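Local coordinates for protein FAD dependent oxidoreductase (Chelativorans sp. BNC1, PDB 6PXS) that uses bound flavin-adenine dinucleotide to oxidise iminodiacetate, a compound met in the bacterial breakdown of EDTA, at residues 24-29 with 166-171; 81-86 with 153-158; 313-318 with 361-366; 224-229 with 274-279. All blocks are in the same frame, centred on the assembly; numbering follows the deposited sequence.

Interaction 1. Residues 24-29 with 166-171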
loop_
_atom_site.group_PDB
_atom_site.type_symbol
_atom_site.label_atom_id
_atom_site.label_comp_id
_atom_site.label_asym_id
_atom_site.label_seq_id
_atom_site.Cartn_x
_atom_site.Cartn_y
_atom_site.Cartn_z
ATOM N N ALA A 24 32.941 -5.603 -21.188
ATOM C CA ALA A 24 32.503 -4.282 -21.612
ATOM C C ALA A 24 32.077 -3.454 -20.408
ATOM O O ALA A 24 31.466 -3.967 -19.465
ATOM C CB ALA A 24 31.348 -4.395 -22.608
ATOM N N GLN A 25 32.410 -2.167 -20.441
ATOM C CA GLN A 25 32.028 -1.241 -19.379
ATOM C C GLN A 25 30.574 -0.837 -19.594
ATOM O O GLN A 25 30.259 -0.106 -20.538
ATOM C CB GLN A 25 32.949 -0.024 -19.377
ATOM C CG GLN A 25 34.428 -0.369 -19.278
ATOM C CD GLN A 25 35.320 0.854 -19.371
ATOM O OE1 GLN A 25 34.840 1.988 -19.397
ATOM N NE2 GLN A 25 36.628 0.628 -19.427
ATOM N N VAL A 26 29.689 -1.310 -18.720
ATOM C CA VAL A 26 28.248 -1.135 -18.870
ATOM C C VAL A 26 27.770 -0.083 -17.880
ATOM O O VAL A 26 28.040 -0.183 -16.676
ATOM C CB VAL A 26 27.501 -2.464 -18.657
ATOM C CG1 VAL A 26 26.012 -2.280 -18.893
ATOM C CG2 VAL A 26 28.061 -3.540 -19.574
ATOM N N GLU A 27 27.057 0.922 -18.387
ATOM C CA GLU A 27 26.415 1.948 -17.570
ATOM C C GLU A 27 24.913 1.848 -17.797
ATOM O O GLU A 27 24.427 2.137 -18.896
ATOM C CB GLU A 27 26.938 3.342 -17.919
ATOM C CG GLU A 27 26.273 4.471 -17.138
ATOM C CD GLU A 27 26.839 5.837 -17.485
ATOM O OE1 GLU A 27 27.629 5.929 -18.448
ATOM O OE2 GLU A 27 26.494 6.819 -16.792
ATOM N N ILE A 28 24.180 1.447 -16.761
ATOM C CA ILE A 28 22.747 1.190 -16.852
ATOM C C ILE A 28 21.992 2.345 -16.211
ATOM O O ILE A 28 22.348 2.812 -15.121
ATOM C CB ILE A 28 22.375 -0.142 -16.172
ATOM C CG1 ILE A 28 23.354 -1.247 -16.576
ATOM C CG2 ILE A 28 20.951 -0.539 -16.538
ATOM C CD1 ILE A 28 23.111 -2.564 -15.870
ATOM N N ILE A 29 20.940 2.803 -16.886
ATOM C CA ILE A 29 20.070 3.861 -16.386
ATOM C C ILE A 29 18.630 3.397 -16.542
ATOM O O ILE A 29 18.242 2.923 -17.616
ATOM C CB ILE A 29 20.300 5.190 -17.131
ATOM C CG1 ILE A 29 21.775 5.597 -17.040
ATOM C CG2 ILE A 29 19.400 6.279 -16.555
ATOM C CD1 ILE A 29 22.135 6.810 -17.868
ATOM N N SER A 166 29.859 -7.658 -11.924
ATOM C CA SER A 166 30.847 -7.769 -12.988
ATOM C C SER A 166 31.234 -6.403 -13.550
ATOM O O SER A 166 31.514 -6.273 -14.745
ATOM C CB SER A 166 30.325 -8.674 -14.102
ATOM O OG SER A 166 30.022 -9.966 -13.604
ATOM N N GLY A 167 31.240 -5.375 -12.705
ATOM C CA GLY A 167 31.742 -4.072 -13.088
ATOM C C GLY A 167 30.737 -3.120 -13.697
ATOM O O GLY A 167 31.138 -2.052 -14.174
ATOM N N ALA A 168 29.453 -3.459 -13.695
ATOM C CA ALA A 168 28.439 -2.576 -14.250
ATOM C C ALA A 168 27.914 -1.622 -13.178
ATOM O O ALA A 168 28.162 -1.787 -11.982
ATOM C CB ALA A 168 27.295 -3.390 -14.853
ATOM N N THR A 169 27.180 -0.604 -13.626
ATOM C CA THR A 169 26.621 0.414 -12.746
ATOM C C THR A 169 25.135 0.576 -13.028
ATOM O O THR A 169 24.699 0.485 -14.180
ATOM C CB THR A 169 27.324 1.764 -12.929
ATOM O OG1 THR A 169 27.010 2.299 -14.220
ATOM C CG2 THR A 169 28.832 1.605 -12.802
ATOM N N LEU A 170 24.363 0.824 -11.972
ATOM C CA LEU A 170 22.922 1.003 -12.072
ATOM C C LEU A 170 22.532 2.287 -11.359
ATOM O O LEU A 170 22.996 2.547 -10.245
ATOM C CB LEU A 170 22.176 -0.190 -11.469
ATOM C CG LEU A 170 20.650 -0.095 -11.422
ATOM C CD1 LEU A 170 20.068 0.064 -12.818
ATOM C CD2 LEU A 170 20.073 -1.321 -10.732
ATOM N N ARG A 171 21.676 3.079 -12.000
ATOM C CA ARG A 171 21.289 4.382 -11.480
ATOM C C ARG A 171 19.845 4.663 -11.868
ATOM O O ARG A 171 19.378 4.238 -12.927
ATOM C CB ARG A 171 22.218 5.481 -12.010
ATOM C CG ARG A 171 21.689 6.899 -11.853
ATOM C CD ARG A 171 22.799 7.926 -12.051
ATOM N NE ARG A 171 23.514 7.743 -13.314
ATOM C CZ ARG A 171 23.231 8.379 -14.450
ATOM N NH1 ARG A 171 22.237 9.258 -14.508
ATOM N NH2 ARG A 171 23.951 8.134 -15.537
#
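Ile28 CG2 meets Leu170 CD1 at 3.9 Å, and two residues back, where Ala168 leads into its strand, Val26 CB lies 3.9 Å from Ala168 CB. These side chains line the sheet face that helices 10-20 and 152-164 pack on, through Ala16 and Leu160 among others. Between the parallel strands the backbone ladder is regular: Thr169 N gives to Val26 O, Ile28 N to Thr169 O at 2.8 Å, and Arg171 N more weakly to Ile28 O. On the other face the contact turns polar. Arg171, its chain bent at chi3 (53°) where NE turns off, lies alongside Ile29, with Ile29 CG1 over one face of the guanidinium. NH2 donates in the guanidinium plane to Glu27 OE2 at 3.1 Å, a salt bridge that meets the carboxylate on its anti side, while NH1 pairs with Asp173. An alanine at Arg171 would probably leave Glu27 and Asp173 without this shared positive mate and uncover the flank of Ile29. Strand 169-171 is an outermost strand of its sheet within this chain, beside strand 26-29, which runs straight into the FAD-binding Asp30; an acidic residue just after the second strand is a hallmark of Rossmann-type dinucleotide-binding folds.

Interaction 2. Residues 81-86 with 153-158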
loop_
_atom_site.group_PDB
_atom_site.type_symbol
_atom_site.label_atom_id
_atom_site.label_comp_id
_atom_site.label_asym_id
_atom_site.label_seq_id
_atom_site.Cartn_x
_atom_site.Cartn_y
_atom_site.Cartn_z
ATOM N N THR A 81 19.756 -18.014 -6.636
ATOM C CA THR A 81 19.035 -19.279 -6.614
ATOM C C THR A 81 17.538 -19.113 -6.391
ATOM O O THR A 81 16.811 -20.112 -6.421
ATOM C CB THR A 81 19.612 -20.196 -5.529
ATOM O OG1 THR A 81 19.505 -19.559 -4.249
ATOM C CG2 THR A 81 21.072 -20.510 -5.817
ATOM N N GLU A 82 17.057 -17.892 -6.171
ATOM C CA GLU A 82 15.638 -17.629 -5.935
ATOM C C GLU A 82 15.120 -16.798 -7.108
ATOM O O GLU A 82 15.071 -15.569 -7.046
ATOM C CB GLU A 82 15.427 -16.911 -4.601
ATOM C CG GLU A 82 16.162 -17.539 -3.419
ATOM C CD GLU A 82 15.717 -18.963 -3.125
ATOM O OE1 GLU A 82 14.762 -19.442 -3.772
ATOM O OE2 GLU A 82 16.325 -19.604 -2.241
ATOM N N LEU A 83 14.718 -17.487 -8.176
ATOM C CA LEU A 83 14.202 -16.842 -9.374
ATOM C C LEU A 83 12.756 -17.211 -9.671
ATOM O O LEU A 83 12.211 -16.750 -10.681
ATOM C CB LEU A 83 15.070 -17.202 -10.587
ATOM C CG LEU A 83 16.571 -16.964 -10.411
ATOM C CD1 LEU A 83 17.340 -17.451 -11.629
ATOM C CD2 LEU A 83 16.845 -15.495 -10.153
ATOM N N GLY A 84 12.125 -18.029 -8.831
ATOM C CA GLY A 84 10.756 -18.435 -9.066
ATOM C C GLY A 84 10.555 -19.347 -10.253
ATOM O O GLY A 84 9.413 -19.529 -10.687
ATOM N N TYR A 85 11.624 -19.931 -10.789
ATOM C CA TYR A 85 11.522 -20.804 -11.947
ATOM C C TYR A 85 11.231 -22.236 -11.514
ATOM O O TYR A 85 11.686 -22.695 -10.463
ATOM C CB TYR A 85 12.808 -20.769 -12.774
ATOM C CG TYR A 85 12.754 -21.642 -14.008
ATOM C CD1 TYR A 85 12.221 -21.165 -15.196
ATOM C CD2 TYR A 85 13.231 -22.947 -13.982
ATOM C CE1 TYR A 85 12.163 -21.961 -16.328
ATOM C CE2 TYR A 85 13.178 -23.752 -15.107
ATOM C CZ TYR A 85 12.643 -23.253 -16.277
ATOM O OH TYR A 85 12.589 -24.047 -17.401
ATOM N N SER A 86 10.455 -22.939 -12.340
ATOM C CA SER A 86 10.137 -24.336 -12.083
ATOM C C SER A 86 9.539 -24.990 -13.324
ATOM O O SER A 86 8.600 -24.456 -13.925
ATOM C CB SER A 86 9.176 -24.454 -10.900
ATOM O OG SER A 86 8.959 -25.810 -10.549
ATOM N N ARG A 153 10.107 -10.355 -12.358
ATOM C CA ARG A 153 10.866 -9.326 -11.653
ATOM C C ARG A 153 12.126 -9.902 -11.018
ATOM O O ARG A 153 13.197 -9.288 -11.088
ATOM C CB ARG A 153 9.991 -8.661 -10.589
ATOM C CG ARG A 153 10.748 -7.656 -9.730
ATOM C CD ARG A 153 9.829 -6.855 -8.823
ATOM N NE ARG A 153 9.081 -7.704 -7.898
ATOM C CZ ARG A 153 7.772 -7.943 -7.965
ATOM N NH1 ARG A 153 7.208 -8.734 -7.062
ATOM N NH2 ARG A 153 7.020 -7.395 -8.916
ATOM N N LEU A 154 12.018 -11.073 -10.389
ATOM C CA LEU A 154 13.183 -11.665 -9.739
ATOM C C LEU A 154 14.242 -12.077 -10.751
ATOM O O LEU A 154 15.439 -12.032 -10.443
ATOM C CB LEU A 154 12.762 -12.869 -8.900
ATOM C CG LEU A 154 11.912 -12.548 -7.672
ATOM C CD1 LEU A 154 11.433 -13.829 -7.010
ATOM C CD2 LEU A 154 12.702 -11.688 -6.692
ATOM N N LEU A 155 13.831 -12.485 -11.951
ATOM C CA LEU A 155 14.801 -12.858 -12.973
ATOM C C LEU A 155 15.601 -11.644 -13.431
ATOM O O LEU A 155 16.837 -11.646 -13.386
ATOM C CB LEU A 155 14.089 -13.514 -14.154
ATOM C CG LEU A 155 14.989 -13.951 -15.309
ATOM C CD1 LEU A 155 16.055 -14.916 -14.820
ATOM C CD2 LEU A 155 14.166 -14.581 -16.419
ATOM N N ALA A 156 14.910 -10.591 -13.873
ATOM C CA ALA A 156 15.606 -9.394 -14.329
ATOM C C ALA A 156 16.447 -8.783 -13.218
ATOM O O ALA A 156 17.510 -8.212 -13.486
ATOM C CB ALA A 156 14.600 -8.372 -14.857
ATOM N N ALA A 157 15.994 -8.892 -11.968
ATOM C CA ALA A 157 16.773 -8.374 -10.850
ATOM C C ALA A 157 18.082 -9.139 -10.694
ATOM O O ALA A 157 19.152 -8.538 -10.539
ATOM C CB ALA A 157 15.952 -8.449 -9.562
ATOM N N SER A 158 18.015 -10.472 -10.735
ATOM C CA SER A 158 19.217 -11.277 -10.550
ATOM C C SER A 158 20.233 -11.019 -11.654
ATOM O O SER A 158 21.439 -10.935 -11.391
ATOM C CB SER A 158 18.846 -12.757 -10.492
ATOM O OG SER A 158 18.017 -13.019 -9.374
#
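Leu83, in the loop between helix 55-76 and strand 90-93, pushes its forked end against the helix that carries Leu154 and Leu155. Its two methyls part company: CD1 approaches Leu155 CD1 at 4.3 Å, a loose apolar touch, whereas CD2 comes up to the backbone at Leu154 O, 3.7 Å away, and lies next to Ser158, whose hydroxyl position is doubtful in the model. Leu154 answers from the helix: its CB and CD1 each lie 4.0 Å from Glu82 O, the backbone carbonyl that precedes Leu83. Leu75 of helix 55-76 touches both Leu83 and Leu155, and Tyr68 joins at Leu155, so three parts of the chain share this buried patch. Leu154 also reaches the subunit boundary, packing on Asp256 of the second subunit. A polar tie of the loop runs outside the two segments, where Gly84 O accepts a hydrogen bond from Arg149 NH1. With no hydrogen bond crossing between 81-86 and 153-158, the loop rests on helix 152-164 by apolar and van der Waals contact, which has little directional demand.

Interaction 3. Residues 313-318 with 361-366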
loop_
_atom_site.group_PDB
_atom_site.type_symbol
_atom_site.label_atom_id
_atom_site.label_comp_id
_atom_site.label_asym_id
_atom_site.label_seq_id
_atom_site.Cartn_x
_atom_site.Cartn_y
_atom_site.Cartn_z
ATOM N N MET A 313 3.747 -8.237 -34.605
ATOM C CA MET A 313 3.982 -9.084 -33.442
ATOM C C MET A 313 5.449 -9.463 -33.293
ATOM O O MET A 313 5.865 -9.842 -32.193
ATOM C CB MET A 313 3.126 -10.347 -33.533
ATOM C CG MET A 313 3.052 -11.135 -32.236
ATOM S SD MET A 313 2.126 -12.672 -32.399
ATOM C CE MET A 313 0.544 -12.071 -32.997
ATOM N N ARG A 314 6.239 -9.377 -34.367
ATOM C CA ARG A 314 7.649 -9.708 -34.246
ATOM C C ARG A 314 8.405 -8.558 -33.583
ATOM O O ARG A 314 8.056 -7.389 -33.769
ATOM C CB ARG A 314 8.252 -10.010 -35.615
ATOM C CG ARG A 314 8.354 -8.816 -36.552
ATOM C CD ARG A 314 8.960 -9.223 -37.891
ATOM N NE ARG A 314 9.138 -8.085 -38.790
ATOM C CZ ARG A 314 8.209 -7.629 -39.628
ATOM N NH1 ARG A 314 8.475 -6.586 -40.402
ATOM N NH2 ARG A 314 7.016 -8.208 -39.696
ATOM N N PRO A 315 9.447 -8.861 -32.799
ATOM C CA PRO A 315 10.139 -7.794 -32.064
ATOM C C PRO A 315 10.965 -6.887 -32.960
ATOM O O PRO A 315 11.015 -7.070 -34.181
ATOM C CB PRO A 315 11.037 -8.562 -31.081
ATOM C CG PRO A 315 10.606 -9.992 -31.156
ATOM C CD PRO A 315 10.037 -10.179 -32.515
ATOM N N ILE A 316 11.623 -5.907 -32.348
ATOM C CA ILE A 316 12.506 -4.974 -33.037
ATOM C C ILE A 316 13.871 -5.091 -32.375
ATOM O O ILE A 316 14.038 -4.701 -31.212
ATOM C CB ILE A 316 11.986 -3.531 -32.975
ATOM C CG1 ILE A 316 10.633 -3.424 -33.682
ATOM C CG2 ILE A 316 12.997 -2.575 -33.594
ATOM C CD1 ILE A 316 9.998 -2.049 -33.597
ATOM N N LEU A 317 14.845 -5.627 -33.108
ATOM C CA LEU A 317 16.188 -5.832 -32.582
ATOM C C LEU A 317 17.206 -5.528 -33.668
ATOM O O LEU A 317 17.062 -5.996 -34.801
ATOM C CB LEU A 317 16.374 -7.270 -32.085
ATOM C CG LEU A 317 15.308 -7.815 -31.135
ATOM C CD1 LEU A 317 15.514 -9.303 -30.926
ATOM C CD2 LEU A 317 15.339 -7.087 -29.806
ATOM N N GLY A 318 18.227 -4.754 -33.323
ATOM C CA GLY A 318 19.331 -4.485 -34.220
ATOM C C GLY A 318 19.694 -3.013 -34.257
ATOM O O GLY A 318 19.017 -2.154 -33.695
ATOM N N GLU A 361 18.127 -9.436 -39.678
ATOM C CA GLU A 361 17.594 -8.501 -40.664
ATOM C C GLU A 361 16.078 -8.403 -40.560
ATOM O O GLU A 361 15.503 -7.321 -40.728
ATOM C CB GLU A 361 18.002 -8.927 -42.076
ATOM C CG GLU A 361 19.502 -9.066 -42.297
ATOM C CD GLU A 361 20.024 -10.444 -41.931
ATOM O OE1 GLU A 361 20.232 -10.704 -40.726
ATOM O OE2 GLU A 361 20.215 -11.270 -42.849
ATOM N N ARG A 362 15.413 -9.524 -40.273
ATOM C CA ARG A 362 13.959 -9.552 -40.179
ATOM C C ARG A 362 13.421 -8.792 -38.973
ATOM O O ARG A 362 12.200 -8.637 -38.863
ATOM C CB ARG A 362 13.474 -11.002 -40.126
ATOM C CG ARG A 362 13.336 -11.663 -41.487
ATOM C CD ARG A 362 12.054 -11.234 -42.179
ATOM N NE ARG A 362 11.889 -11.880 -43.476
ATOM C CZ ARG A 362 11.467 -13.130 -43.641
ATOM N NH1 ARG A 362 11.170 -13.882 -42.589
ATOM N NH2 ARG A 362 11.345 -13.632 -44.862
ATOM N N TYR A 363 14.287 -8.323 -38.073
ATOM C CA TYR A 363 13.856 -7.606 -36.882
ATOM C C TYR A 363 14.442 -6.205 -36.777
ATOM O O TYR A 363 14.134 -5.496 -35.812
ATOM C CB TYR A 363 14.230 -8.395 -35.618
ATOM C CG TYR A 363 13.905 -9.869 -35.684
ATOM C CD1 TYR A 363 12.605 -10.325 -35.514
ATOM C CD2 TYR A 363 14.903 -10.807 -35.907
ATOM C CE1 TYR A 363 12.309 -11.675 -35.573
ATOM C CE2 TYR A 363 14.616 -12.155 -35.966
ATOM C CZ TYR A 363 13.320 -12.584 -35.797
ATOM O OH TYR A 363 13.036 -13.928 -35.858
ATOM N N SER A 364 15.268 -5.784 -37.729
ATOM C CA SER A 364 15.951 -4.507 -37.593
ATOM C C SER A 364 14.935 -3.367 -37.569
ATOM O O SER A 364 13.910 -3.431 -38.259
ATOM C CB SER A 364 16.936 -4.294 -38.745
ATOM O OG SER A 364 16.254 -3.990 -39.948
ATOM N N PRO A 365 15.181 -2.311 -36.791
ATOM C CA PRO A 365 14.281 -1.152 -36.829
ATOM C C PRO A 365 14.409 -0.381 -38.132
ATOM O O PRO A 365 15.224 -0.732 -38.992
ATOM C CB PRO A 365 14.736 -0.314 -35.628
ATOM C CG PRO A 365 16.165 -0.681 -35.435
ATOM C CD PRO A 365 16.279 -2.126 -35.824
ATOM N N THR A 366 13.612 0.668 -38.286
ATOM C CA THR A 366 13.683 1.528 -39.455
ATOM C C THR A 366 14.606 2.710 -39.181
ATOM O O THR A 366 14.910 3.042 -38.032
ATOM C CB THR A 366 12.292 2.029 -39.846
ATOM O OG1 THR A 366 11.675 2.668 -38.719
ATOM C CG2 THR A 366 11.422 0.873 -40.315
#
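Leu317, in strand 316-317, outermost in this chain's six-stranded mixed sheet, gives its backbone N-H to Tyr363 O of the C-terminal tail, at 2.8 Å. The donor stands 45° above the carbonyl plane. The same oxygen also receives a CA-H...O contact from Ile316 CA, and Leu317 O takes a matching one from Ser364 CA. Around this backbone core the tail lays down two side chains. Tyr363 lies alongside Pro315, its CD1 4.0 Å from Pro315 CD, with Pro315 O and Arg314 CB close to the plane of the ring at its edge. Leu59 and Leu60 of helix 55-76 pack on the tyrosine as well, and its hydroxyl is bonded to Asp56 O. Pro365 crosses Ile316 obliquely, CB to CG2 at 3.5 Å, while its CD sits 3.5 Å from Gly318 O. Gly318 has backbone angles at which a CB would be jammed against the carbonyl O of Leu317; such a CB would point toward Ser364. At the outer end Arg314 starts with CG between the backbone N and the carbonyl carbon (chi1 68°), then runs extended to a weak NE bond with Arg362 O, 3.1 Å long. Arg362 itself pairs with Asp56. Ile316 and Gly318 bond instead to Asn330 and Ile328 of the neighbouring strand, so the tail lies against the outer side of the antiparallel edge strand, beside a mixed sheet of Rossmann type.

Interaction 4. Residues 224-229 with 274-279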
loop_
_atom_site.group_PDB
_atom_site.type_symbol
_atom_site.label_atom_id
_atom_site.label_comp_id
_atom_site.label_asym_id
_atom_site.label_seq_id
_atom_site.Cartn_x
_atom_site.Cartn_y
_atom_site.Cartn_z
ATOM N N LYS A 224 -1.939 -1.624 -21.867
ATOM C CA LYS A 224 -2.168 -1.844 -20.447
ATOM C C LYS A 224 -2.582 -3.288 -20.184
ATOM O O LYS A 224 -3.254 -3.927 -21.000
ATOM C CB LYS A 224 -3.241 -0.884 -19.934
ATOM C CG LYS A 224 -3.645 -1.101 -18.487
ATOM C CD LYS A 224 -4.622 -0.031 -18.038
ATOM C CE LYS A 224 -5.115 -0.280 -16.626
ATOM N NZ LYS A 224 -6.109 0.745 -16.200
ATOM N N GLY A 225 -2.165 -3.803 -19.031
ATOM C CA GLY A 225 -2.547 -5.135 -18.613
ATOM C C GLY A 225 -2.685 -5.253 -17.109
ATOM O O GLY A 225 -1.753 -4.927 -16.368
ATOM N N GLN A 226 -3.841 -5.717 -16.644
ATOM C CA GLN A 226 -4.092 -5.921 -15.224
ATOM C C GLN A 226 -4.025 -7.410 -14.916
ATOM O O GLN A 226 -4.633 -8.221 -15.621
ATOM C CB GLN A 226 -5.454 -5.352 -14.825
ATOM C CG GLN A 226 -5.673 -3.917 -15.271
ATOM C CD GLN A 226 -6.999 -3.353 -14.806
ATOM O OE1 GLN A 226 -7.472 -3.664 -13.713
ATOM N NE2 GLN A 226 -7.611 -2.520 -15.639
ATOM N N ILE A 227 -3.294 -7.765 -13.863
ATOM C CA ILE A 227 -3.046 -9.157 -13.503
ATOM C C ILE A 227 -3.311 -9.319 -12.014
ATOM O O ILE A 227 -2.874 -8.491 -11.208
ATOM C CB ILE A 227 -1.609 -9.581 -13.862
ATOM C CG1 ILE A 227 -1.396 -11.069 -13.581
ATOM C CG2 ILE A 227 -0.593 -8.742 -13.100
ATOM C CD1 ILE A 227 -0.110 -11.614 -14.174
ATOM N N ILE A 228 -4.027 -10.382 -11.650
ATOM C CA ILE A 228 -4.480 -10.599 -10.280
ATOM C C ILE A 228 -3.604 -11.651 -9.615
ATOM O O ILE A 228 -3.226 -12.650 -10.238
ATOM C CB ILE A 228 -5.962 -11.021 -10.250
ATOM C CG1 ILE A 228 -6.845 -9.864 -10.722
ATOM C CG2 ILE A 228 -6.355 -11.471 -8.847
ATOM C CD1 ILE A 228 -8.303 -10.219 -10.858
ATOM N N HIS A 229 -3.292 -11.430 -8.341
ATOM C CA HIS A 229 -2.511 -12.360 -7.534
ATOM C C HIS A 229 -3.379 -12.858 -6.389
ATOM O O HIS A 229 -3.910 -12.056 -5.615
ATOM C CB HIS A 229 -1.243 -11.691 -7.000
ATOM C CG HIS A 229 -0.216 -11.420 -8.054
ATOM N ND1 HIS A 229 1.062 -11.931 -7.996
ATOM C CD2 HIS A 229 -0.282 -10.699 -9.199
ATOM C CE1 HIS A 229 1.742 -11.534 -9.057
ATOM N NE2 HIS A 229 0.949 -10.785 -9.802
ATOM N N ARG A 274 -3.822 2.653 -13.547
ATOM C CA ARG A 274 -4.950 2.508 -12.640
ATOM C C ARG A 274 -5.453 1.073 -12.680
ATOM O O ARG A 274 -5.323 0.380 -13.694
ATOM C CB ARG A 274 -6.098 3.467 -13.006
ATOM C CG ARG A 274 -5.801 4.928 -12.725
ATOM C CD ARG A 274 -6.817 5.866 -13.376
ATOM N NE ARG A 274 -8.189 5.369 -13.283
ATOM C CZ ARG A 274 -8.819 4.700 -14.244
ATOM N NH1 ARG A 274 -8.216 4.433 -15.394
ATOM N NH2 ARG A 274 -10.065 4.294 -14.055
ATOM N N VAL A 275 -6.023 0.631 -11.563
ATOM C CA VAL A 275 -6.689 -0.662 -11.471
ATOM C C VAL A 275 -8.180 -0.413 -11.655
ATOM O O VAL A 275 -8.835 0.160 -10.777
ATOM C CB VAL A 275 -6.397 -1.357 -10.136
ATOM C CG1 VAL A 275 -7.272 -2.591 -9.975
ATOM C CG2 VAL A 275 -4.927 -1.724 -10.048
ATOM N N THR A 276 -8.721 -0.839 -12.791
ATOM C CA THR A 276 -10.103 -0.539 -13.127
ATOM C C THR A 276 -11.034 -1.659 -12.666
ATOM O O THR A 276 -10.605 -2.756 -12.301
ATOM C CB THR A 276 -10.255 -0.306 -14.631
ATOM O OG1 THR A 276 -9.990 -1.522 -15.339
ATOM C CG2 THR A 276 -9.295 0.777 -15.102
ATOM N N ALA A 277 -12.334 -1.363 -12.692
ATOM C CA ALA A 277 -13.329 -2.321 -12.226
ATOM C C ALA A 277 -13.571 -3.417 -13.256
ATOM O O ALA A 277 -13.523 -4.607 -12.929
ATOM C CB ALA A 277 -14.635 -1.597 -11.899
ATOM N N ARG A 278 -13.837 -3.035 -14.507
ATOM C CA ARG A 278 -14.115 -4.032 -15.536
ATOM C C ARG A 278 -12.892 -4.899 -15.807
ATOM O O ARG A 278 -13.016 -6.114 -15.995
ATOM C CB ARG A 278 -14.586 -3.347 -16.819
ATOM C CG ARG A 278 -14.730 -4.285 -18.015
ATOM C CD ARG A 278 -16.047 -4.068 -18.745
ATOM N NE ARG A 278 -17.153 -4.768 -18.092
ATOM C CZ ARG A 278 -18.438 -4.573 -18.376
ATOM N NH1 ARG A 278 -18.796 -3.689 -19.301
ATOM N NH2 ARG A 278 -19.370 -5.261 -17.728
ATOM N N GLY A 279 -11.705 -4.295 -15.837
ATOM C CA GLY A 279 -10.500 -5.080 -16.037
ATOM C C GLY A 279 -10.390 -6.228 -15.054
ATOM O O GLY A 279 -10.015 -7.343 -15.425
#
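Gln226 and Thr276 trade two hydrogen bonds, their side chains crossing at about a right angle. NE2 donates to Thr276 OG1 at 2.6 Å, nearly straight (167°) and in the plane of the amide. In return Thr276 N donates to Gln226 OE1 at 3.2 Å, from above the plane of the amide carbonyl. Beside them Lys224, its chain extended to the tip (NZ anti to CG, chi4 -178°), donates a hydrogen bond from NZ to Arg274 O at 2.7 Å, and NZ lies 3.4 Å from Thr276 CG2. Thr276 is the N-cap of helix 277-290: the OG1 that accepts from Gln226 also accepts from Gly279 N at 3.3 Å, so the antiparallel sheet strand 220-231 is tied directly to the start of that helix. Gly279 lets this happen, because a CB on it would collide with Gln226 NE2. An alanine at Gln226 would probably leave Thr276 N without its acceptor and the cap hydroxyl without one of its two donors. In the next shell Glu266 accepts a second bond from Gln226 NE2, Asp272 pairs with Arg274 NH1, and Arg274 NE bonds Thr298 OG1 of the third subunit. Gly225, the residue between Lys224 and Gln226, touches the FAD.

In the fold
Interactions 1 and 3 meet the same six-stranded sheet at the two strands outermost within this chain, their centres 25 Å apart. Interaction 2 is nested in sequence inside the loop closed by interaction 1: helix 152-164 leads on to strand 169-171, and the nearest atoms of the two contacts are about 7 Å apart. Interaction 4 belongs to a separate antiparallel sheet, its nearest atoms about 6 Å from those of interaction 2. The FAD lies among them: Gly225 of interaction 4 touches it and the Gln226 side chain is about 7 Å away, the Ile29 side chain of interaction 1 about 5 Å, and those of Leu155 (interaction 2) and Leu317 (interaction 3) about 9 Å.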